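Local atomic coordinates of possible TctC subunit of the Tripartite Tricarboxylate Transport(TTT) Family (Rhodopseudomonas palustris, PDB entry 6HKE), a protein that binds malate in the periplasm, probably as the substrate-capturing component of a tripartite tricarboxylate transporter for C4-dicarboxylates. Residues A[103-108]-A[241-246]; A[16-21]-A[74-79]; A[207-212]-A[223-228]. The protein carries 2 engineered substitutions. All coordinates share one frame; numbering follows the deposited sequence.

Interaction 1: A[103-108]-A[241-246]; sequences TPVALL and LFAPRG
The carbonyl oxygen O of L241 is gripped by two successive amides of the facing strand: V105 N lies 2.8 Å from L241 O, and A106 N reaches the same L241 O at 3.2 Å. Both donors lie close to the carbonyl plane. In return L241 N gives an almost straight bond to A106 O (2.8 Å, 178° at the hydrogen). V105 and A106 thus both stand opposite the single residue L241, which defines a classic beta bulge and explains the register shift of one after the P104–F242 pair. The pairing joins two antiparallel strands, 102-118 and 236-244, of the mixed sheet in this type II periplasmic binding protein. Toward the far end T103 and A243 form a hydrogen-bonded pair, exchanging two backbone bonds.

Side chains fill in around this frame. V105 and L241 run side by side and point the same way, with V105 CG1 3.9 Å from L241 CD2; CG1 is placed there by its anti position to the backbone N (chi1 172°). L108 CD2 meets L241 CB at 4.0 Å, and helix 249-263 packs against T103, V105, A106 and L108. The F242 ring lies with the P104 side chain on the other face, where CD2 of F242 comes 3.9 Å from P104 CA, and it also stacks on H84. In the loop that follows, G246 N makes a weak 3.4 Å bond to T103 OG1, while R245 reaches back to bond F102 O through NH1.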
ATOM      1  N   THR A 103       5.942  -8.846 -15.036  1.00 26.12           N
ATOM      2  CA  THR A 103       5.294  -8.099 -16.127  1.00 27.47           C
ATOM      3  C   THR A 103       4.205  -7.258 -15.479  1.00 27.67           C
ATOM      4  O   THR A 103       3.191  -7.802 -15.026  1.00 30.14           O
ATOM      5  CB  THR A 103       4.819  -9.038 -17.238  1.00 27.15           C
ATOM      6  OG1 THR A 103       6.010  -9.675 -17.694  1.00 28.29           O
ATOM      7  CG2 THR A 103       4.132  -8.308 -18.369  1.00 25.24           C
ATOM      8  N   PRO A 104       4.423  -5.927 -15.395  1.00 24.09           N
ATOM      9  CA  PRO A 104       3.405  -5.000 -14.920  1.00 25.00           C
ATOM     10  C   PRO A 104       2.154  -5.140 -15.793  1.00 23.90           C
ATOM     11  O   PRO A 104       2.289  -5.202 -16.980  1.00 27.51           O
ATOM     12  CB  PRO A 104       4.043  -3.615 -15.108  1.00 25.00           C
ATOM     13  CG  PRO A 104       5.110  -3.862 -16.143  1.00 25.27           C
ATOM     14  CD  PRO A 104       5.637  -5.234 -15.825  1.00 24.17           C
ATOM     15  N   VAL A 105       0.977  -5.178 -15.188  1.00 23.40           N
ATOM     16  CA  VAL A 105      -0.314  -5.263 -15.922  1.00 23.70           C
ATOM     17  C   VAL A 105      -0.968  -3.883 -15.893  1.00 23.11           C
ATOM     18  O   VAL A 105      -1.253  -3.348 -16.993  1.00 22.42           O
ATOM     19  CB  VAL A 105      -1.207  -6.367 -15.328  1.00 23.84           C
ATOM     20  CG1 VAL A 105      -2.609  -6.376 -15.908  1.00 24.82           C
ATOM     21  CG2 VAL A 105      -0.551  -7.712 -15.516  1.00 25.18           C
ATOM     22  N   ALA A 106      -1.183  -3.333 -14.688  1.00 22.51           N
ATOM     23  CA  ALA A 106      -2.068  -2.171 -14.464  1.00 20.50           C
ATOM     24  C   ALA A 106      -1.837  -1.521 -13.092  1.00 20.47           C
ATOM     25  O   ALA A 106      -1.854  -2.245 -12.076  1.00 18.89           O
ATOM     26  CB  ALA A 106      -3.496  -2.629 -14.595  1.00 19.97           C
ATOM     27  N   LEU A 107      -1.686  -0.190 -13.070  1.00 19.13           N
ATOM     28  CA  LEU A 107      -1.947   0.631 -11.858  1.00 20.38           C
ATOM     29  C   LEU A 107      -3.419   0.455 -11.469  1.00 21.77           C
ATOM     30  O   LEU A 107      -4.275   0.610 -12.346  1.00 21.16           O
ATOM     31  CB  LEU A 107      -1.657   2.100 -12.142  1.00 20.47           C
ATOM     32  CG  LEU A 107      -1.852   3.042 -10.960  1.00 21.01           C
ATOM     33  CD1 LEU A 107      -0.941   2.679  -9.792  1.00 19.71           C
ATOM     34  CD2 LEU A 107      -1.603   4.466 -11.410  1.00 21.81           C
ATOM     35  N   LEU A 108      -3.686   0.091 -10.214  1.00 21.60           N
ATOM     36  CA  LEU A 108      -5.056  -0.114  -9.678  1.00 23.21           C
ATOM     37  C   LEU A 108      -5.555   1.154  -8.998  1.00 24.19           C
ATOM     38  O   LEU A 108      -6.734   1.514  -9.196  1.00 25.56           O
ATOM     39  CB  LEU A 108      -5.006  -1.246  -8.658  1.00 23.01           C
ATOM     40  CG  LEU A 108      -4.552  -2.580  -9.222  1.00 21.70           C
ATOM     41  CD1 LEU A 108      -4.683  -3.670  -8.163  1.00 21.85           C
ATOM     42  CD2 LEU A 108      -5.367  -2.912 -10.464  1.00 21.99           C
ATOM     43  N   LEU A 241      -1.227  -4.269 -10.239  1.00 20.61           N
ATOM     44  CA  LEU A 241      -1.417  -5.672 -10.685  1.00 21.47           C
ATOM     45  C   LEU A 241      -0.230  -6.040 -11.580  1.00 21.42           C
ATOM     46  O   LEU A 241       0.022  -5.305 -12.540  1.00 20.42           O
ATOM     47  CB  LEU A 241      -2.758  -5.781 -11.414  1.00 21.14           C
ATOM     48  CG  LEU A 241      -3.187  -7.195 -11.791  1.00 22.78           C
ATOM     49  CD1 LEU A 241      -3.355  -8.080 -10.557  1.00 23.08           C
ATOM     50  CD2 LEU A 241      -4.473  -7.141 -12.598  1.00 22.92           C
ATOM     51  N   PHE A 242       0.496  -7.102 -11.223  1.00 21.72           N
ATOM     52  CA  PHE A 242       1.650  -7.671 -11.969  1.00 20.87           C
ATOM     53  C   PHE A 242       1.423  -9.160 -12.263  1.00 20.96           C
ATOM     54  O   PHE A 242       0.670  -9.821 -11.527  1.00 18.96           O
ATOM     55  CB  PHE A 242       2.932  -7.571 -11.141  1.00 21.02           C
ATOM     56  CG  PHE A 242       3.267  -6.198 -10.615  1.00 20.62           C
ATOM     57  CD1 PHE A 242       2.537  -5.637  -9.579  1.00 21.35           C
ATOM     58  CD2 PHE A 242       4.337  -5.489 -11.128  1.00 20.86           C
ATOM     59  CE1 PHE A 242       2.865  -4.384  -9.079  1.00 21.60           C
ATOM     60  CE2 PHE A 242       4.672  -4.249 -10.611  1.00 21.24           C
ATOM     61  CZ  PHE A 242       3.935  -3.697  -9.594  1.00 20.76           C
ATOM     62  N   ALA A 243       2.101  -9.651 -13.304  1.00 21.58           N
ATOM     63  CA  ALA A 243       2.102 -11.052 -13.770  1.00 22.20           C
ATOM     64  C   ALA A 243       3.529 -11.569 -13.681  1.00 24.02           C
ATOM     65  O   ALA A 243       4.469 -10.775 -13.566  1.00 25.38           O
ATOM     66  CB  ALA A 243       1.570 -11.147 -15.180  1.00 21.29           C
ATOM     67  N   PRO A 244       3.736 -12.905 -13.712  1.00 26.24           N
ATOM     68  CA  PRO A 244       5.084 -13.462 -13.747  1.00 25.68           C
ATOM     69  C   PRO A 244       5.773 -12.915 -14.995  1.00 26.89           C
ATOM     70  O   PRO A 244       5.074 -12.590 -15.947  1.00 29.27           O
ATOM     71  CB  PRO A 244       4.859 -14.981 -13.751  1.00 24.47           C
ATOM     72  CG  PRO A 244       3.496 -15.141 -13.115  1.00 23.78           C
ATOM     73  CD  PRO A 244       2.707 -13.958 -13.635  1.00 25.43           C
ATOM     74  N   ARG A 245       7.098 -12.765 -14.943  1.00 27.90           N
ATOM     75  CA  ARG A 245       7.868 -12.223 -16.085  1.00 28.08           C
ATOM     76  C   ARG A 245       7.657 -13.185 -17.253  1.00 26.27           C
ATOM     77  O   ARG A 245       7.546 -14.380 -17.003  1.00 23.81           O
ATOM     78  CB  ARG A 245       9.335 -12.029 -15.709  1.00 30.52           C
ATOM     79  CG  ARG A 245      10.099 -11.138 -16.675  1.00 33.32           C
ATOM     80  CD  ARG A 245       9.477  -9.767 -16.859  1.00 35.10           C
ATOM     81  NE  ARG A 245      10.361  -8.881 -17.606  1.00 35.33           N
ATOM     82  CZ  ARG A 245      10.299  -7.553 -17.600  1.00 38.86           C
ATOM     83  NH1 ARG A 245       9.373  -6.922 -16.894  1.00 38.12           N
ATOM     84  NH2 ARG A 245      11.172  -6.850 -18.309  1.00 39.58           N
ATOM     85  N   GLY A 246       7.466 -12.665 -18.458  1.00 26.80           N
ATOM     86  CA  GLY A 246       7.240 -13.496 -19.659  1.00 28.53           C
ATOM     87  C   GLY A 246       5.773 -13.797 -19.926  1.00 26.67           C
ATOM     88  O   GLY A 246       5.519 -14.561 -20.863  1.00 27.51           O
TER

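Interaction 2: A[16-21]-A[74-79]; sequences RTVTVV and HTLIVG
The guanidinium of R16 lies flat on the imidazole of H74, their centres 4.0 Å apart and their planes 23° from parallel. The overlap is offset: H74 CG sits over the centre of the guanidinium, whereas R16 NH1 stands above the ring nearer its rim. R16 NH2 overhangs H74 CB at 3.3 Å. The first torsion of R16 (chi1 64°) sets CG between the backbone N and the carbonyl carbon, and the chain is extended from CG to NE. R16 O approaches the ring in its plane, 3.5 Å from H74 CD2.

Beyond this pair the strands run parallel. T19 N donates to H74 O at 2.7 Å, L76 N to T19 O, V21 N to L76 O, and V78 N to V21 O, the alternating bonds of a parallel pairing in register T19–T75, V20–L76 and V21–I77. On the face carrying V20 and L76, V20 CG1 touches V78 CG2 at 3.5 Å and L76 CD1 meets V18 CG1 at 3.9 Å. On the other face V21 CG1 meets I77 CD1 at 4.0 Å, and helix 61-67 packs on both residues.

The second shell fixes the histidine: NE2 bonds V15 N, its backbone N bonds D72 OD1, and F13 meets its ring edge-to-face. R16 NH2 has a long, weak ion pair with D72 OD2. An alanine at H74 would probably leave the guanidinium without the ring it lies on, and less restrained, and V15 N without its ring partner. NE2 accepts from V15 N and is therefore probably unprotonated; a neutral ring would let the guanidinium stack without the repulsion of two like charges.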
ATOM      1  N   ARG A  16      -9.828 -20.624 -17.165  1.00 34.55           N
ATOM      2  CA  ARG A  16     -10.272 -21.060 -15.816  1.00 32.94           C
ATOM      3  C   ARG A  16     -10.159 -19.883 -14.854  1.00 31.64           C
ATOM      4  O   ARG A  16      -9.713 -18.809 -15.291  1.00 28.75           O
ATOM      5  CB  ARG A  16      -9.411 -22.229 -15.318  1.00 33.80           C
ATOM      6  CG  ARG A  16      -7.947 -21.874 -15.107  1.00 32.35           C
ATOM      7  CD  ARG A  16      -7.053 -23.080 -15.001  1.00 34.04           C
ATOM      8  NE  ARG A  16      -5.778 -22.621 -14.476  1.00 36.07           N
ATOM      9  CZ  ARG A  16      -4.676 -22.379 -15.183  1.00 36.16           C
ATOM     10  NH1 ARG A  16      -4.657 -22.575 -16.490  1.00 37.02           N
ATOM     11  NH2 ARG A  16      -3.590 -21.931 -14.566  1.00 37.08           N
ATOM     12  N   THR A  17     -10.492 -20.118 -13.587  1.00 29.57           N
ATOM     13  CA  THR A  17     -10.453 -19.101 -12.512  1.00 31.32           C
ATOM     14  C   THR A  17      -9.062 -18.469 -12.482  1.00 32.17           C
ATOM     15  O   THR A  17      -8.070 -19.213 -12.520  1.00 34.93           O
ATOM     16  CB  THR A  17     -10.853 -19.719 -11.174  1.00 30.07           C
ATOM     17  OG1 THR A  17     -12.189 -20.181 -11.351  1.00 29.04           O
ATOM     18  CG2 THR A  17     -10.785 -18.746 -10.023  1.00 31.31           C
ATOM     19  N   VAL A  18      -8.994 -17.137 -12.488  1.00 31.69           N
ATOM     20  CA  VAL A  18      -7.712 -16.400 -12.324  1.00 29.90           C
ATOM     21  C   VAL A  18      -7.472 -16.224 -10.822  1.00 28.80           C
ATOM     22  O   VAL A  18      -8.421 -15.840 -10.118  1.00 29.92           O
ATOM     23  CB  VAL A  18      -7.729 -15.057 -13.066  1.00 30.48           C
ATOM     24  CG1 VAL A  18      -6.460 -14.261 -12.798  1.00 30.65           C
ATOM     25  CG2 VAL A  18      -7.958 -15.249 -14.558  1.00 29.42           C
ATOM     26  N   THR A  19      -6.264 -16.544 -10.354  1.00 26.20           N
ATOM     27  CA  THR A  19      -5.815 -16.294  -8.965  1.00 24.67           C
ATOM     28  C   THR A  19      -5.077 -14.948  -8.925  1.00 24.69           C
ATOM     29  O   THR A  19      -4.122 -14.742  -9.698  1.00 23.11           O
ATOM     30  CB  THR A  19      -5.004 -17.477  -8.434  1.00 25.50           C
ATOM     31  OG1 THR A  19      -5.909 -18.583  -8.372  1.00 25.92           O
ATOM     32  CG2 THR A  19      -4.412 -17.223  -7.064  1.00 26.60           C
ATOM     33  N   VAL A  20      -5.569 -14.036  -8.089  1.00 23.66           N
ATOM     34  CA  VAL A  20      -4.905 -12.750  -7.762  1.00 21.30           C
ATOM     35  C   VAL A  20      -4.486 -12.888  -6.307  1.00 21.45           C
ATOM     36  O   VAL A  20      -5.356 -13.044  -5.428  1.00 19.14           O
ATOM     37  CB  VAL A  20      -5.812 -11.531  -7.995  1.00 20.47           C
ATOM     38  CG1 VAL A  20      -5.162 -10.256  -7.471  1.00 20.25           C
ATOM     39  CG2 VAL A  20      -6.198 -11.394  -9.468  1.00 21.76           C
ATOM     40  N   VAL A  21      -3.182 -12.915  -6.112  1.00 22.41           N
ATOM     41  CA  VAL A  21      -2.539 -13.110  -4.799  1.00 22.36           C
ATOM     42  C   VAL A  21      -2.331 -11.728  -4.188  1.00 22.20           C
ATOM     43  O   VAL A  21      -1.832 -10.841  -4.898  1.00 20.49           O
ATOM     44  CB  VAL A  21      -1.230 -13.896  -4.970  1.00 22.11           C
ATOM     45  CG1 VAL A  21      -0.558 -14.115  -3.629  1.00 24.73           C
ATOM     46  CG2 VAL A  21      -1.490 -15.228  -5.644  1.00 24.31           C
ATOM     47  N   HIS A  74      -2.856 -16.692 -15.351  1.00 22.94           N
ATOM     48  CA  HIS A  74      -3.856 -17.215 -14.386  1.00 24.41           C
ATOM     49  C   HIS A  74      -3.390 -16.986 -12.939  1.00 25.25           C
ATOM     50  O   HIS A  74      -4.233 -17.145 -12.047  1.00 25.74           O
ATOM     51  CB  HIS A  74      -4.196 -18.670 -14.717  1.00 24.12           C
ATOM     52  CG  HIS A  74      -5.004 -18.791 -15.968  1.00 26.08           C
ATOM     53  ND1 HIS A  74      -4.424 -19.018 -17.209  1.00 27.72           N
ATOM     54  CD2 HIS A  74      -6.338 -18.677 -16.184  1.00 26.89           C
ATOM     55  CE1 HIS A  74      -5.379 -19.070 -18.131  1.00 28.74           C
ATOM     56  NE2 HIS A  74      -6.563 -18.859 -17.527  1.00 26.16           N
ATOM     57  N   THR A  75      -2.119 -16.617 -12.713  1.00 24.73           N
ATOM     58  CA  THR A  75      -1.554 -16.319 -11.365  1.00 24.37           C
ATOM     59  C   THR A  75      -0.930 -14.924 -11.376  1.00 22.89           C
ATOM     60  O   THR A  75       0.102 -14.739 -12.019  1.00 21.87           O
ATOM     61  CB  THR A  75      -0.551 -17.380 -10.902  1.00 24.04           C
ATOM     62  OG1 THR A  75      -1.179 -18.657 -10.977  1.00 26.15           O
ATOM     63  CG2 THR A  75      -0.106 -17.168  -9.476  1.00 24.47           C
ATOM     64  N   LEU A  76      -1.565 -13.988 -10.679  1.00 22.50           N
ATOM     65  CA  LEU A  76      -1.173 -12.562 -10.652  1.00 23.75           C
ATOM     66  C   LEU A  76      -0.865 -12.157  -9.213  1.00 23.52           C
ATOM     67  O   LEU A  76      -1.284 -12.865  -8.292  1.00 23.32           O
ATOM     68  CB  LEU A  76      -2.322 -11.746 -11.250  1.00 23.49           C
ATOM     69  CG  LEU A  76      -2.729 -12.143 -12.668  1.00 23.05           C
ATOM     70  CD1 LEU A  76      -3.931 -11.327 -13.137  1.00 21.76           C
ATOM     71  CD2 LEU A  76      -1.555 -11.960 -13.627  1.00 23.86           C
ATOM     72  N   ILE A  77      -0.113 -11.072  -9.045  1.00 24.00           N
ATOM     73  CA  ILE A  77       0.232 -10.513  -7.709  1.00 22.87           C
ATOM     74  C   ILE A  77      -0.203  -9.050  -7.700  1.00 23.09           C
ATOM     75  O   ILE A  77       0.044  -8.331  -8.685  1.00 22.21           O
ATOM     76  CB  ILE A  77       1.735 -10.708  -7.371  1.00 24.59           C
ATOM     77  CG1 ILE A  77       2.115 -10.133  -6.002  1.00 24.83           C
ATOM     78  CG2 ILE A  77       2.668 -10.152  -8.442  1.00 23.87           C
ATOM     79  CD1 ILE A  77       1.655 -10.954  -4.854  1.00 25.34           C
ATOM     80  N   VAL A  78      -0.879  -8.648  -6.628  1.00 23.93           N
ATOM     81  CA  VAL A  78      -1.022  -7.221  -6.251  1.00 22.34           C
ATOM     82  C   VAL A  78       0.254  -6.812  -5.529  1.00 21.34           C
ATOM     83  O   VAL A  78       0.593  -7.432  -4.501  1.00 21.25           O
ATOM     84  CB  VAL A  78      -2.257  -6.971  -5.386  1.00 22.98           C
ATOM     85  CG1 VAL A  78      -2.381  -5.496  -5.057  1.00 25.47           C
ATOM     86  CG2 VAL A  78      -3.514  -7.475  -6.071  1.00 24.18           C
ATOM     87  N   GLY A  79       0.946  -5.823  -6.079  1.00 20.06           N
ATOM     88  CA  GLY A  79       2.106  -5.198  -5.443  1.00 20.34           C
ATOM     89  C   GLY A  79       1.827  -3.736  -5.164  1.00 21.60           C
ATOM     90  O   GLY A  79       0.849  -3.186  -5.695  1.00 24.54           O
TER

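Interaction 3: A[207-212]-A[223-228]; sequences AYVIAA and PTAREA
V209 lays its CG1 methyl against A228 CB at 3.6 Å, and the same methyl reaches P223 CG at 4.2 Å. CG1 is placed on this side by its position anti to the carbonyl carbon (chi1 -68°). L126 of helix 126-136 touches both V209 and A228, extending the apolar patch. The P223 ring sits against the peptide between Y208 and V209, its CD 3.4 Å from Y208 O.

Two backbone bonds flank the single I210–T224 bridge: I210 N donates to P223 O and A225 N to I210 O, each at 3.0 Å, the second more bent (139° at the hydrogen). Strand 205-210 is thereby tied, at I210, to the loop that leads on toward strand 236-244. That loop opens a short turn of helical backbone at 225-227 with an ST motif: T224 OG1 accepts from E227 N at 3.2 Å, and T224 N donates to E227 OE2, met from above the carboxylate plane. T224 and E227 so hold each other through two reciprocal bonds, and E227 OE2 also forms a salt bridge with R215. T224 CB lies 3.3 Å from A212 O, while a water donates to A212 O and accepts from R226 N, bridging the two segments.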
ATOM      1  N   ALA A 207      -5.374  10.836  13.309  1.00 27.73           N
ATOM      2  CA  ALA A 207      -4.316  11.175  12.334  1.00 27.44           C
ATOM      3  C   ALA A 207      -3.582  12.405  12.861  1.00 27.13           C
ATOM      4  O   ALA A 207      -4.255  13.268  13.383  1.00 29.11           O
ATOM      5  CB  ALA A 207      -4.931  11.461  10.987  1.00 27.94           C
ATOM      6  N   TYR A 208      -2.257  12.458  12.767  1.00 27.46           N
ATOM      7  CA  TYR A 208      -1.472  13.684  13.036  1.00 28.41           C
ATOM      8  C   TYR A 208      -1.266  14.421  11.714  1.00 28.83           C
ATOM      9  O   TYR A 208      -1.646  15.589  11.637  1.00 30.68           O
ATOM     10  CB  TYR A 208      -0.175  13.334  13.758  1.00 31.88           C
ATOM     11  CG  TYR A 208      -0.384  13.034  15.219  1.00 33.32           C
ATOM     12  CD1 TYR A 208      -0.343  14.052  16.154  1.00 34.74           C
ATOM     13  CD2 TYR A 208      -0.653  11.750  15.666  1.00 34.17           C
ATOM     14  CE1 TYR A 208      -0.528  13.797  17.502  1.00 35.64           C
ATOM     15  CE2 TYR A 208      -0.852  11.481  17.011  1.00 35.68           C
ATOM     16  CZ  TYR A 208      -0.794  12.511  17.935  1.00 35.72           C
ATOM     17  OH  TYR A 208      -0.978  12.269  19.271  1.00 37.78           O
ATOM     18  N   VAL A 209      -0.734  13.745  10.691  1.00 28.57           N
ATOM     19  CA  VAL A 209      -0.462  14.390   9.375  1.00 28.17           C
ATOM     20  C   VAL A 209      -0.781  13.409   8.248  1.00 26.23           C
ATOM     21  O   VAL A 209      -0.940  12.215   8.515  1.00 27.63           O
ATOM     22  CB  VAL A 209       0.972  14.938   9.287  1.00 27.27           C
ATOM     23  CG1 VAL A 209       1.146  16.115  10.225  1.00 28.89           C
ATOM     24  CG2 VAL A 209       2.026  13.880   9.562  1.00 28.68           C
ATOM     25  N   ILE A 210      -0.972  13.952   7.052  1.00 24.19           N
ATOM     26  CA  ILE A 210      -1.092  13.194   5.776  1.00 25.37           C
ATOM     27  C   ILE A 210       0.214  13.441   5.018  1.00 24.54           C
ATOM     28  O   ILE A 210       0.681  14.595   5.015  1.00 24.24           O
ATOM     29  CB  ILE A 210      -2.365  13.614   5.012  1.00 25.44           C
ATOM     30  CG1 ILE A 210      -2.592  12.759   3.765  1.00 27.36           C
ATOM     31  CG2 ILE A 210      -2.355  15.093   4.677  1.00 25.04           C
ATOM     32  CD1 ILE A 210      -3.971  12.959   3.146  1.00 26.99           C
ATOM     33  N   ALA A 211       0.835  12.382   4.511  1.00 23.91           N
ATOM     34  CA  ALA A 211       2.142  12.435   3.827  1.00 24.30           C
ATOM     35  C   ALA A 211       1.903  12.776   2.359  1.00 24.13           C
ATOM     36  O   ALA A 211       2.162  11.912   1.493  1.00 26.53           O
ATOM     37  CB  ALA A 211       2.873  11.133   3.988  1.00 24.41           C
ATOM     38  N   ALA A 212       1.418  13.992   2.120  1.00 24.01           N
ATOM     39  CA  ALA A 212       0.965  14.501   0.805  1.00 25.57           C
ATOM     40  C   ALA A 212       1.269  15.994   0.729  1.00 27.11           C
ATOM     41  O   ALA A 212       1.479  16.612   1.801  1.00 30.37           O
ATOM     42  CB  ALA A 212      -0.516  14.241   0.620  1.00 25.07           C
ATOM     43  N   PRO A 223      -3.748  17.977   8.682  1.00 24.48           N
ATOM     44  CA  PRO A 223      -2.750  18.810   8.005  1.00 26.19           C
ATOM     45  C   PRO A 223      -1.707  17.988   7.235  1.00 25.82           C
ATOM     46  O   PRO A 223      -1.398  16.882   7.605  1.00 23.00           O
ATOM     47  CB  PRO A 223      -2.093  19.595   9.148  1.00 26.63           C
ATOM     48  CG  PRO A 223      -2.237  18.675  10.347  1.00 27.09           C
ATOM     49  CD  PRO A 223      -3.544  17.930  10.137  1.00 25.95           C
ATOM     50  N   THR A 224      -1.184  18.553   6.152  1.00 28.94           N
ATOM     51  CA  THR A 224      -0.077  17.936   5.385  1.00 27.98           C
ATOM     52  C   THR A 224       1.137  17.915   6.303  1.00 29.40           C
ATOM     53  O   THR A 224       1.172  18.719   7.260  1.00 28.42           O
ATOM     54  CB  THR A 224       0.199  18.671   4.076  1.00 27.17           C
ATOM     55  OG1 THR A 224       0.493  20.021   4.419  1.00 27.89           O
ATOM     56  CG2 THR A 224      -0.960  18.601   3.108  1.00 27.25           C
ATOM     57  N   ALA A 225       2.077  17.013   6.040  1.00 30.59           N
ATOM     58  CA  ALA A 225       3.363  16.975   6.759  1.00 31.51           C
ATOM     59  C   ALA A 225       4.077  18.317   6.544  1.00 31.68           C
ATOM     60  O   ALA A 225       4.741  18.779   7.492  1.00 32.24           O
ATOM     61  CB  ALA A 225       4.168  15.799   6.291  1.00 32.09           C
ATOM     62  N   ARG A 226       3.917  18.918   5.356  1.00 31.97           N
ATOM     63  CA  ARG A 226       4.545  20.208   4.979  1.00 32.99           C
ATOM     64  C   ARG A 226       4.082  21.275   5.970  1.00 33.29           C
ATOM     65  O   ARG A 226       4.946  21.892   6.618  1.00 31.97           O
ATOM     66  CB  ARG A 226       4.202  20.648   3.551  1.00 36.53           C
ATOM     67  CG  ARG A 226       4.412  22.145   3.323  1.00 41.63           C
ATOM     68  CD  ARG A 226       4.572  22.576   1.880  1.00 45.49           C
ATOM     69  NE  ARG A 226       5.698  21.896   1.243  1.00 52.06           N
ATOM     70  CZ  ARG A 226       6.973  22.303   1.253  1.00 53.79           C
ATOM     71  NH1 ARG A 226       7.333  23.412   1.875  1.00 54.71           N
ATOM     72  NH2 ARG A 226       7.898  21.583   0.640  1.00 53.70           N
ATOM     73  N   GLU A 227       2.767  21.472   6.098  1.00 31.89           N
ATOM     74  CA  GLU A 227       2.220  22.611   6.874  1.00 32.94           C
ATOM     75  C   GLU A 227       2.529  22.387   8.359  1.00 32.45           C
ATOM     76  O   GLU A 227       2.679  23.385   9.042  1.00 37.00           O
ATOM     77  CB  GLU A 227       0.766  22.909   6.467  1.00 31.11           C
ATOM     78  CG  GLU A 227      -0.252  21.901   6.925  1.00 31.71           C
ATOM     79  CD  GLU A 227      -1.679  22.243   6.514  1.00 30.39           C
ATOM     80  OE1 GLU A 227      -2.277  23.109   7.185  1.00 27.68           O
ATOM     81  OE2 GLU A 227      -2.206  21.621   5.548  1.00 27.08           O
ATOM     82  N   ALA A 228       2.755  21.147   8.806  1.00 32.89           N
ATOM     83  CA  ALA A 228       3.092  20.798  10.209  1.00 33.59           C
ATOM     84  C   ALA A 228       4.617  20.722  10.425  1.00 34.75           C
ATOM     85  O   ALA A 228       5.023  20.293  11.531  1.00 36.87           O
ATOM     86  CB  ALA A 228       2.405  19.504  10.598  1.00 32.98           C
TER
HETATM   87  O   HOH W   1       3.730  17.075   3.098  1.00 45.11           O

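Interactions 1 and 2 are neighbours, their centres 10 Å apart, and strands 75-80 and 236-244 pair directly: F242 N reaches I77 O in a probable hydrogen bond, and A243 packs on L76. Along the chain, 16-21 and 74-79 meet first; interaction 3 then falls between the two segments of interaction 1. Interaction 3 lies on the opposite side of the chain's centre, about 32 Å from interaction 1 and 35 Å from interaction 2 between centres. Strand 102-118 pairs with both 236-244 and 205-210. The V78 side chain lies about 4 Å from that of T30, and I210's about 10 Å from that of Q192, consistent with malate, bound by T30 and Q192, sitting between two parts of the fold.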